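Side-chain contacts in periplasmic solute binding protein (Candidatus liberibacter, PDB 4CL2), which binds manganese or zinc ions in the periplasm and probably delivers them to an ABC-type uptake transporter: residues Y136-N139 against A140-S144; L111-A114 against M115-I118; H63-E66 against T67-K70. All coordinates share one frame; numbering follows the deposited sequence.

Interaction 1: residues Y136-N139 against A140-S144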
ATOM      1  N   TYR A 136      -3.500  18.598  14.263  1.00 17.89           N
ATOM      2  CA  TYR A 136      -2.888  17.657  13.335  1.00 17.53           C
ATOM      3  C   TYR A 136      -1.638  17.040  13.976  1.00 14.55           C
ATOM      4  O   TYR A 136      -1.355  15.872  13.754  1.00 17.81           O
ATOM      5  CB  TYR A 136      -2.519  18.311  12.004  1.00 16.36           C
ATOM      6  CG  TYR A 136      -3.708  18.859  11.256  1.00 17.09           C
ATOM      7  CD1 TYR A 136      -4.795  18.037  10.926  1.00 16.79           C
ATOM      8  CD2 TYR A 136      -3.751  20.171  10.856  1.00 15.74           C
ATOM      9  CE1 TYR A 136      -5.895  18.558  10.259  1.00 17.94           C
ATOM     10  CE2 TYR A 136      -4.830  20.650  10.153  1.00 16.00           C
ATOM     11  CZ  TYR A 136      -5.891  19.836   9.869  1.00 16.84           C
ATOM     12  OH  TYR A 136      -7.038  20.299   9.215  1.00 19.34           O
ATOM     13  N   GLU A 137      -0.918  17.834  14.750  1.00 16.15           N
ATOM     14  CA  GLU A 137       0.325  17.364  15.415  1.00 16.33           C
ATOM     15  C   GLU A 137      -0.015  16.237  16.386  1.00 16.72           C
ATOM     16  O   GLU A 137       0.616  15.160  16.374  1.00 15.70           O
ATOM     17  CB  GLU A 137       1.062  18.520  16.091  1.00 18.84           C
ATOM     18  CG  GLU A 137       2.522  18.188  16.471  1.00 20.28           C
ATOM     19  CD  GLU A 137       3.463  18.325  15.286  1.00 19.32           C
ATOM     20  OE1 GLU A 137       3.718  19.495  14.875  1.00 21.96           O
ATOM     21  OE2 GLU A 137       3.913  17.282  14.788  1.00 19.83           O
ATOM     22  N   LEU A 138      -0.986  16.488  17.252  1.00 16.71           N
ATOM     23  CA  LEU A 138      -1.382  15.480  18.225  1.00 18.14           C
ATOM     24  C   LEU A 138      -1.919  14.246  17.543  1.00 17.51           C
ATOM     25  O   LEU A 138      -1.561  13.087  17.857  1.00 17.65           O
ATOM     26  CB  LEU A 138      -2.373  16.086  19.222  1.00 20.14           C
ATOM     27  CG  LEU A 138      -3.163  15.002  20.016  1.00 23.63           C
ATOM     28  CD1 LEU A 138      -2.235  14.455  21.050  1.00 32.24           C
ATOM     29  CD2 LEU A 138      -4.403  15.645  20.642  1.00 35.73           C
ATOM     30  N   ASN A 139      -2.799  14.459  16.553  1.00 14.98           N
ATOM     31  CA  ASN A 139      -3.444  13.339  15.874  1.00 15.04           C
ATOM     32  C   ASN A 139      -2.460  12.455  15.135  1.00 16.14           C
ATOM     33  O   ASN A 139      -2.586  11.219  15.152  1.00 15.20           O
ATOM     34  CB  ASN A 139      -4.521  13.811  14.890  1.00 15.77           C
ATOM     35  CG  ASN A 139      -5.685  14.528  15.561  1.00 18.00           C
ATOM     36  OD1 ASN A 139      -5.895  14.425  16.780  1.00 18.42           O
ATOM     37  ND2 ASN A 139      -6.500  15.257  14.751  1.00 18.75           N
ATOM     38  N   ALA A 140      -1.471  13.084  14.495  1.00 15.60           N
ATOM     39  CA  ALA A 140      -0.462  12.366  13.755  1.00 15.49           C
ATOM     40  C   ALA A 140       0.366  11.482  14.730  1.00 14.45           C
ATOM     41  O   ALA A 140       0.701  10.342  14.385  1.00 14.13           O
ATOM     42  CB  ALA A 140       0.455  13.306  13.001  1.00 15.24           C
ATOM     43  N   ARG A 141       0.730  12.034  15.885  1.00 15.65           N
ATOM     44  CA  ARG A 141       1.515  11.243  16.854  1.00 16.49           C
ATOM     45  C   ARG A 141       0.669  10.066  17.381  1.00 17.84           C
ATOM     46  O   ARG A 141       1.115   8.951  17.419  1.00 16.49           O
ATOM     47  CB  ARG A 141       2.058  12.080  17.963  1.00 16.73           C
ATOM     48  CG  ARG A 141       2.831  11.294  19.031  1.00 17.91           C
ATOM     49  CD  ARG A 141       1.938  10.794  20.185  1.00 18.55           C
ATOM     50  NE  ARG A 141       1.444  11.889  20.916  1.00 19.82           N
ATOM     51  CZ  ARG A 141       0.510  11.795  21.872  1.00 23.94           C
ATOM     52  NH1 ARG A 141      -0.019  10.594  22.142  1.00 25.89           N
ATOM     53  NH2 ARG A 141       0.099  12.841  22.469  1.00 27.20           N
ATOM     54  N   GLU A 142      -0.572  10.352  17.775  1.00 18.30           N
ATOM     55  CA  GLU A 142      -1.455   9.275  18.229  1.00 18.50           C
ATOM     56  C   GLU A 142      -1.580   8.191  17.229  1.00 15.18           C
ATOM     57  O   GLU A 142      -1.584   6.998  17.563  1.00 16.98           O
ATOM     58  CB  GLU A 142      -2.841   9.801  18.626  1.00 17.88           C
ATOM     59  CG  GLU A 142      -2.802  10.574  19.940  1.00 24.43           C
ATOM     60  CD  GLU A 142      -4.156  11.098  20.394  1.00 30.62           C
ATOM     61  OE1 GLU A 142      -5.086  11.185  19.546  1.00 33.68           O
ATOM     62  OE2 GLU A 142      -4.242  11.471  21.580  1.00 31.23           O
ATOM     63  N   TYR A 143      -1.807   8.547  15.972  1.00 16.49           N
ATOM     64  CA  TYR A 143      -2.012   7.529  14.962  1.00 15.24           C
ATOM     65  C   TYR A 143      -0.717   6.726  14.633  1.00 14.38           C
ATOM     66  O   TYR A 143      -0.745   5.487  14.455  1.00 14.59           O
ATOM     67  CB  TYR A 143      -2.583   8.178  13.712  1.00 15.76           C
ATOM     68  CG  TYR A 143      -2.892   7.223  12.590  1.00 13.21           C
ATOM     69  CD1 TYR A 143      -3.761   6.144  12.779  1.00 15.25           C
ATOM     70  CD2 TYR A 143      -2.397   7.422  11.340  1.00 13.02           C
ATOM     71  CE1 TYR A 143      -4.090   5.281  11.694  1.00 13.20           C
ATOM     72  CE2 TYR A 143      -2.703   6.580  10.293  1.00 12.62           C
ATOM     73  CZ  TYR A 143      -3.541   5.497  10.478  1.00 14.95           C
ATOM     74  OH  TYR A 143      -3.901   4.681   9.424  1.00 15.22           O
ATOM     75  N   SER A 144       0.426   7.434  14.565  1.00 16.09           N
ATOM     76  CA  SER A 144       1.699   6.776  14.388  1.00 14.68           C
ATOM     77  C   SER A 144       1.932   5.718  15.509  1.00 15.46           C
ATOM     78  O   SER A 144       2.353   4.613  15.253  1.00 15.66           O
ATOM     79  CB  SER A 144       2.805   7.855  14.445  1.00 15.50           C
ATOM     80  OG  SER A 144       2.758   8.699  13.305  1.00 17.91           O
TER

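Interaction 2: residues L111-A114 against M115-I118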
ATOM      1  N   LEU A 111       6.367  -0.653   7.821  1.00 15.15           N
ATOM      2  CA  LEU A 111       6.155   0.026   9.111  1.00 13.26           C
ATOM      3  C   LEU A 111       6.873   1.374   9.062  1.00 14.11           C
ATOM      4  O   LEU A 111       6.310   2.396   9.431  1.00 14.98           O
ATOM      5  CB  LEU A 111       6.647  -0.870  10.292  1.00 14.14           C
ATOM      6  CG  LEU A 111       6.629  -0.157  11.682  1.00 17.54           C
ATOM      7  CD1 LEU A 111       5.233   0.276  11.964  1.00 18.97           C
ATOM      8  CD2 LEU A 111       7.110  -1.229  12.668  1.00 21.45           C
ATOM      9  N   THR A 112       8.108   1.404   8.596  1.00 13.51           N
ATOM     10  CA  THR A 112       8.848   2.657   8.493  1.00 13.86           C
ATOM     11  C   THR A 112       8.101   3.602   7.594  1.00 14.20           C
ATOM     12  O   THR A 112       7.946   4.805   7.887  1.00 13.93           O
ATOM     13  CB  THR A 112      10.249   2.426   7.911  1.00 15.74           C
ATOM     14  OG1 THR A 112      10.959   1.550   8.798  1.00 17.05           O
ATOM     15  CG2 THR A 112      10.971   3.694   7.756  1.00 19.12           C
ATOM     16  N   ASN A 113       7.643   3.103   6.453  1.00 15.04           N
ATOM     17  CA  ASN A 113       6.982   3.986   5.526  1.00 15.29           C
ATOM     18  C   ASN A 113       5.636   4.498   5.971  1.00 12.60           C
ATOM     19  O   ASN A 113       5.243   5.591   5.624  1.00 13.36           O
ATOM     20  CB  ASN A 113       6.893   3.344   4.141  1.00 13.00           C
ATOM     21  CG  ASN A 113       8.266   3.077   3.517  1.00 17.77           C
ATOM     22  OD1 ASN A 113       9.291   3.614   3.936  1.00 16.35           O
ATOM     23  ND2 ASN A 113       8.296   2.262   2.458  1.00 15.21           N
ATOM     24  N   ALA A 114       4.887   3.713   6.729  1.00 12.11           N
ATOM     25  CA  ALA A 114       3.637   4.197   7.295  1.00 15.18           C
ATOM     26  C   ALA A 114       3.907   5.503   7.999  1.00 15.48           C
ATOM     27  O   ALA A 114       3.133   6.448   7.887  1.00 13.75           O
ATOM     28  CB  ALA A 114       3.082   3.146   8.282  1.00 13.37           C
ATOM     29  N   MET A 115       5.004   5.560   8.786  1.00 12.81           N
ATOM     30  CA  MET A 115       5.342   6.799   9.527  1.00 13.29           C
ATOM     31  C   MET A 115       5.630   7.988   8.597  1.00 12.97           C
ATOM     32  O   MET A 115       5.287   9.131   8.897  1.00 14.53           O
ATOM     33  CB  MET A 115       6.496   6.624  10.456  1.00 16.75           C
ATOM     34  CG  MET A 115       6.462   5.384  11.297  1.00 15.60           C
ATOM     35  SD  MET A 115       5.008   5.541  12.417  1.00 19.79           S
ATOM     36  CE  MET A 115       4.712   3.856  12.957  1.00 28.46           C
ATOM     37  N   ILE A 116       6.224   7.713   7.441  1.00 13.51           N
ATOM     38  CA  ILE A 116       6.515   8.749   6.424  1.00 12.46           C
ATOM     39  C   ILE A 116       5.229   9.227   5.721  1.00 12.87           C
ATOM     40  O   ILE A 116       5.064  10.452   5.542  1.00 13.87           O
ATOM     41  CB  ILE A 116       7.546   8.219   5.400  1.00 14.83           C
ATOM     42  CG1 ILE A 116       8.840   7.974   6.154  1.00 16.20           C
ATOM     43  CG2 ILE A 116       7.688   9.224   4.264  1.00 17.08           C
ATOM     44  CD1 ILE A 116       9.883   7.253   5.315  1.00 17.09           C
ATOM     45  N   TYR A 117       4.339   8.321   5.355  1.00 13.27           N
ATOM     46  CA  TYR A 117       3.002   8.679   4.830  1.00 12.13           C
ATOM     47  C   TYR A 117       2.306   9.629   5.813  1.00 13.86           C
ATOM     48  O   TYR A 117       1.814  10.705   5.439  1.00 13.69           O
ATOM     49  CB  TYR A 117       2.098   7.475   4.583  1.00 13.29           C
ATOM     50  CG  TYR A 117       2.314   6.732   3.270  1.00 13.48           C
ATOM     51  CD1 TYR A 117       3.467   6.004   3.008  1.00 15.16           C
ATOM     52  CD2 TYR A 117       1.338   6.749   2.269  1.00 14.66           C
ATOM     53  CE1 TYR A 117       3.646   5.289   1.816  1.00 12.69           C
ATOM     54  CE2 TYR A 117       1.535   6.060   1.087  1.00 13.93           C
ATOM     55  CZ  TYR A 117       2.659   5.357   0.829  1.00 12.37           C
ATOM     56  OH  TYR A 117       2.872   4.646  -0.346  1.00 13.57           O
ATOM     57  N   ILE A 118       2.300   9.244   7.055  1.00 12.90           N
ATOM     58  CA  ILE A 118       1.609  10.046   8.103  1.00 14.43           C
ATOM     59  C   ILE A 118       2.236  11.425   8.206  1.00 14.16           C
ATOM     60  O   ILE A 118       1.511  12.424   8.248  1.00 14.38           O
ATOM     61  CB  ILE A 118       1.646   9.276   9.441  1.00 13.79           C
ATOM     62  CG1 ILE A 118       0.726   8.047   9.346  1.00 14.41           C
ATOM     63  CG2 ILE A 118       1.241  10.192  10.601  1.00 15.42           C
ATOM     64  CD1 ILE A 118       0.965   7.034  10.432  1.00 14.46           C
TER

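Interaction 3: residues H63-E66 against T67-K70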
ATOM      1  N   HIS A  63       4.296   6.484  -9.601  1.00 18.56           N
ATOM      2  CA  HIS A  63       3.474   6.193 -10.762  1.00 21.47           C
ATOM      3  C   HIS A  63       2.128   5.525 -10.498  1.00 20.38           C
ATOM      4  O   HIS A  63       1.529   5.053 -11.472  1.00 20.48           O
ATOM      5  CB  HIS A  63       4.285   5.362 -11.792  1.00 24.25           C
ATOM      6  CG  HIS A  63       5.400   6.118 -12.402  1.00 28.95           C
ATOM      7  ND1 HIS A  63       6.076   5.677 -13.515  1.00 36.81           N
ATOM      8  CD2 HIS A  63       5.953   7.316 -12.079  1.00 34.95           C
ATOM      9  CE1 HIS A  63       6.982   6.575 -13.864  1.00 36.59           C
ATOM     10  NE2 HIS A  63       6.919   7.584 -13.023  1.00 38.48           N
ATOM     11  N   LEU A  64       1.649   5.473  -9.261  1.00 17.90           N
ATOM     12  CA  LEU A  64       0.397   4.754  -8.971  1.00 17.65           C
ATOM     13  C   LEU A  64      -0.748   5.379  -9.789  1.00 17.03           C
ATOM     14  O   LEU A  64      -1.635   4.682 -10.345  1.00 18.71           O
ATOM     15  CB  LEU A  64       0.046   4.775  -7.495  1.00 16.63           C
ATOM     16  CG  LEU A  64      -1.216   4.045  -7.134  1.00 15.94           C
ATOM     17  CD1 LEU A  64      -1.023   2.565  -7.354  1.00 18.85           C
ATOM     18  CD2 LEU A  64      -1.584   4.350  -5.725  1.00 18.13           C
ATOM     19  N   GLU A  65      -0.694   6.700  -9.863  1.00 18.10           N
ATOM     20  CA  GLU A  65      -1.726   7.490 -10.528  1.00 17.30           C
ATOM     21  C   GLU A  65      -1.486   7.782 -11.976  1.00 20.30           C
ATOM     22  O   GLU A  65      -2.214   8.603 -12.609  1.00 19.61           O
ATOM     23  CB  GLU A  65      -1.948   8.813  -9.748  1.00 18.96           C
ATOM     24  CG  GLU A  65      -2.429   8.617  -8.310  1.00 16.10           C
ATOM     25  CD  GLU A  65      -1.331   8.443  -7.256  1.00 16.38           C
ATOM     26  OE1 GLU A  65      -0.135   8.715  -7.566  1.00 17.86           O
ATOM     27  OE2 GLU A  65      -1.734   8.111  -6.121  1.00 16.02           O
ATOM     28  N   GLU A  66      -0.488   7.171 -12.590  1.00 18.27           N
ATOM     29  CA  GLU A  66      -0.024   7.677 -13.889  1.00 21.41           C
ATOM     30  C   GLU A  66      -1.145   7.737 -14.942  1.00 19.38           C
ATOM     31  O   GLU A  66      -1.142   8.623 -15.769  1.00 22.02           O
ATOM     32  CB  GLU A  66       1.159   6.817 -14.392  1.00 25.17           C
ATOM     33  CG  GLU A  66       0.808   5.388 -14.684  1.00 31.87           C
ATOM     34  CD  GLU A  66       2.043   4.518 -15.000  1.00 46.06           C
ATOM     35  OE1 GLU A  66       3.072   5.061 -15.448  1.00 38.31           O
ATOM     36  OE2 GLU A  66       1.968   3.307 -14.753  1.00 44.81           O
ATOM     37  N   THR A  67      -2.066   6.803 -14.895  1.00 18.60           N
ATOM     38  CA  THR A  67      -3.107   6.747 -15.923  1.00 23.42           C
ATOM     39  C   THR A  67      -4.186   7.788 -15.740  1.00 23.32           C
ATOM     40  O   THR A  67      -4.879   8.085 -16.729  1.00 25.07           O
ATOM     41  CB  THR A  67      -3.817   5.395 -16.000  1.00 26.18           C
ATOM     42  OG1 THR A  67      -4.576   5.165 -14.842  1.00 24.99           O
ATOM     43  CG2 THR A  67      -2.815   4.275 -16.334  1.00 31.19           C
ATOM     44  N   TYR A  68      -4.320   8.348 -14.548  1.00 21.23           N
ATOM     45  CA  TYR A  68      -5.369   9.381 -14.314  1.00 22.19           C
ATOM     46  C   TYR A  68      -4.865  10.707 -13.797  1.00 23.59           C
ATOM     47  O   TYR A  68      -5.662  11.625 -13.556  1.00 21.17           O
ATOM     48  CB  TYR A  68      -6.495   8.819 -13.475  1.00 21.48           C
ATOM     49  CG  TYR A  68      -6.111   8.256 -12.134  1.00 19.03           C
ATOM     50  CD1 TYR A  68      -5.895   9.080 -11.054  1.00 18.98           C
ATOM     51  CD2 TYR A  68      -5.942   6.867 -11.947  1.00 20.47           C
ATOM     52  CE1 TYR A  68      -5.610   8.570  -9.817  1.00 21.01           C
ATOM     53  CE2 TYR A  68      -5.607   6.362 -10.724  1.00 21.34           C
ATOM     54  CZ  TYR A  68      -5.464   7.206  -9.654  1.00 19.09           C
ATOM     55  OH  TYR A  68      -5.133   6.696  -8.415  1.00 22.75           O
ATOM     56  N   MET A  69      -3.532  10.892 -13.746  1.00 21.20           N
ATOM     57  CA  MET A  69      -2.997  12.248 -13.429  1.00 21.14           C
ATOM     58  C   MET A  69      -3.557  13.350 -14.324  1.00 21.02           C
ATOM     59  O   MET A  69      -3.737  14.474 -13.856  1.00 23.94           O
ATOM     60  CB  MET A  69      -1.468  12.298 -13.501  1.00 24.90           C
ATOM     61  CG  MET A  69      -0.818  11.655 -12.315  1.00 25.56           C
ATOM     62  SD  MET A  69      -1.146  12.319 -10.672  1.00 28.55           S
ATOM     63  CE  MET A  69      -0.704  14.002 -11.092  1.00 28.83           C
ATOM     64  N   LYS A  70      -3.837  13.040 -15.562  1.00 22.14           N
ATOM     65  CA  LYS A  70      -4.385  14.007 -16.536  1.00 25.76           C
ATOM     66  C   LYS A  70      -5.735  14.593 -16.107  1.00 24.19           C
ATOM     67  O   LYS A  70      -6.109  15.644 -16.616  1.00 24.58           O
ATOM     68  CB  LYS A  70      -4.567  13.401 -17.917  1.00 27.63           C
ATOM     69  CG  LYS A  70      -5.526  12.208 -17.949  1.00 28.81           C
ATOM     70  CD  LYS A  70      -5.533  11.576 -19.312  1.00 35.60           C
ATOM     71  CE  LYS A  70      -6.545  10.462 -19.296  1.00 40.87           C
ATOM     72  NZ  LYS A  70      -6.638   9.772 -20.607  1.00 53.76           N
TER
HETATM   73  O   HOH W   1      -2.591   4.670 -12.879  1.00 25.77           O
HETATM   74  O   HOH W   2      -2.615  10.762 -16.935  1.00 26.07           O

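Interaction 1: residues Y136-N139 against A140-S144
Leu-138 sends CD1 to the side-chain ends of both Arg-141 and Glu-142, which follow one turn later on the exposed side of helix 133-158. Its CG stands anti to the backbone N (chi1 163°), which brings CD1 toward the next turn. CD1 does most of the touching. It comes 3.2 Å from NH2 of Arg-141, at an oblique angle to the guanidinium group. The Arg-141 chain is bent at chi2 and chi3, and this brings NH2 back beside CD1. On the Glu-142 side the chain runs extended beyond CG. There OE2 lies 3.6 Å from CD1 of Leu-138, and the two side chains pass each other at a slant.

The backbone joins the same residues. Glu-142 N donates to Leu-138 O at 2.9 Å in a nearly straight bond (176°). Tyr-143 N donates to Asn-139 O, and CB of Tyr-143 rests 3.4 Å from that oxygen.

Tyr-136 and Asn-139 are buried. ND2 of Asn-139 points away from Glu-142 and donates to Ile-21 O, near the end of helix 12-22, while OD1 is on the Glu-142 side. Tyr-136 OH bonds to Asp-129. Separately, Ser-144 OG donates to Ala-140 O at 2.8 Å, and Ser-144 N reaches that oxygen from the opposite face of its plane.

The chemistry is thus split. The charged groups of Arg-141 and Glu-142 meet Leu-138 through van der Waals contact on the outside, and the polar groups of buried Tyr-136 and Asn-139 are held by directed hydrogen bonds.

Interaction 2: residues L111-A114 against M115-I118
Leu-111 and Met-115 extend next to each other in the same direction, an i to i+4 pair in the first turns of alpha-helix 111-128. This helix packs against helix 133-158 in the ZnuA-type fold of the solute-binding protein 9 family. CD1 of Leu-111 meets CE of Met-115 at 3.8 Å. The methionine is bent at chi2 (-65°), and that bend brings its methyl group back beside the leucine. Both side chains face helix 133-158, Leu-111 on Ile-147 and Met-115 on Ser-144.

The tight part is the buried side, two residues further on, round the helix. Tyr-117 N donates to Asn-113 O at 2.9 Å, almost straight (173°). The same oxygen lies in the plane of the tyrosine ring, at its edge, 3.2 Å from CD1 of Tyr-117. Tyr-117 OH bonds to Asn-60, and loop residues Val-84 and Trp-108 touch the side chain. The ring thus has its OH bonded and its edge resting on a carbonyl, about 7 Å from the side chain of the metal ligand His-106. Ala-114 O accepts from Ile-118 N at 3.0 Å, and the isoleucine packs on Ile-17 and Ile-21 of helix 12-22.

The side of Thr-112 and Ile-116 is looser and more exposed. Thr-112 OG1 turns to Asp-181. Both backbone bonds of the first turn are weak, from Ile-116 N to Thr-112 O and from Met-115 N to Leu-111 O. Buried Asn-113 borders this looser side and runs alongside Ile-116. Its amide ND2 goes to Ala-107 O, which leaves the amide oxygen toward the isoleucine. OD1 of Asn-113 lies 3.9 Å from the CD1 methyl of Ile-116.

Interaction 3: residues H63-E66 against T67-K70
Tyr-68 has its CG between its own backbone N and carbonyl carbon (chi1 57°), which turns the ring back over Glu-65. The bend of Glu-65 at chi2 (88°) directs its carboxylate away from the ring, toward Ser-10 and the backbone of Asn-60 and Gly-61. Glu-65 belongs to a type I beta turn, His-63 to Glu-66, in the loop between strands 56-59 and 80-83, near the metal site. CA of Glu-65 sits over the ring face of Tyr-68 in a CH-pi contact, 4.1 Å from the centroid. CG of Glu-65 comes 3.3 Å from Tyr-68 OH.

The carboxylate stands nearly perpendicular to the ring. Its OE2 is gripped by Ser-10 OG and Asn-60 N, and its OE1 by Gly-61 N. Tyr-68 OH bonds to Ser-38. Glu-65 O takes Tyr-68 N at 2.9 Å, from above the carbonyl plane, and a weak bond from Met-69 N. SD of Met-69 touches CB of Glu-65 at 3.7 Å.

Two waters bridge backbone groups. One links Glu-66 O to Lys-70 N. Another accepts from Thr-67 N at 3.0 Å and donates to Leu-64 O at 2.7 Å.

Interactions 1 and 2 each join consecutive turns of one helix, 133-158 and 111-128, and they touch. Ile-118 packs on Tyr-143 and Ser-144, and CE of Met-115 lies 3.4 Å from Ser-144 O. Interaction 3 stands apart, about 7 Å from interaction 2 and about 15 Å from interaction 1 at the nearest atoms. Tyr-117 and Ile-118 of interaction 2 are buried, and Tyr-117 comes near His-106. Leu-138 and Arg-141 of interaction 1 are exposed, away from the annotated sites. Interaction 3 lacks helical regularity and relies on a ring face, a bonded carboxylate and bridging waters, with the side chain of Leu-64 about 6 Å from the manganese.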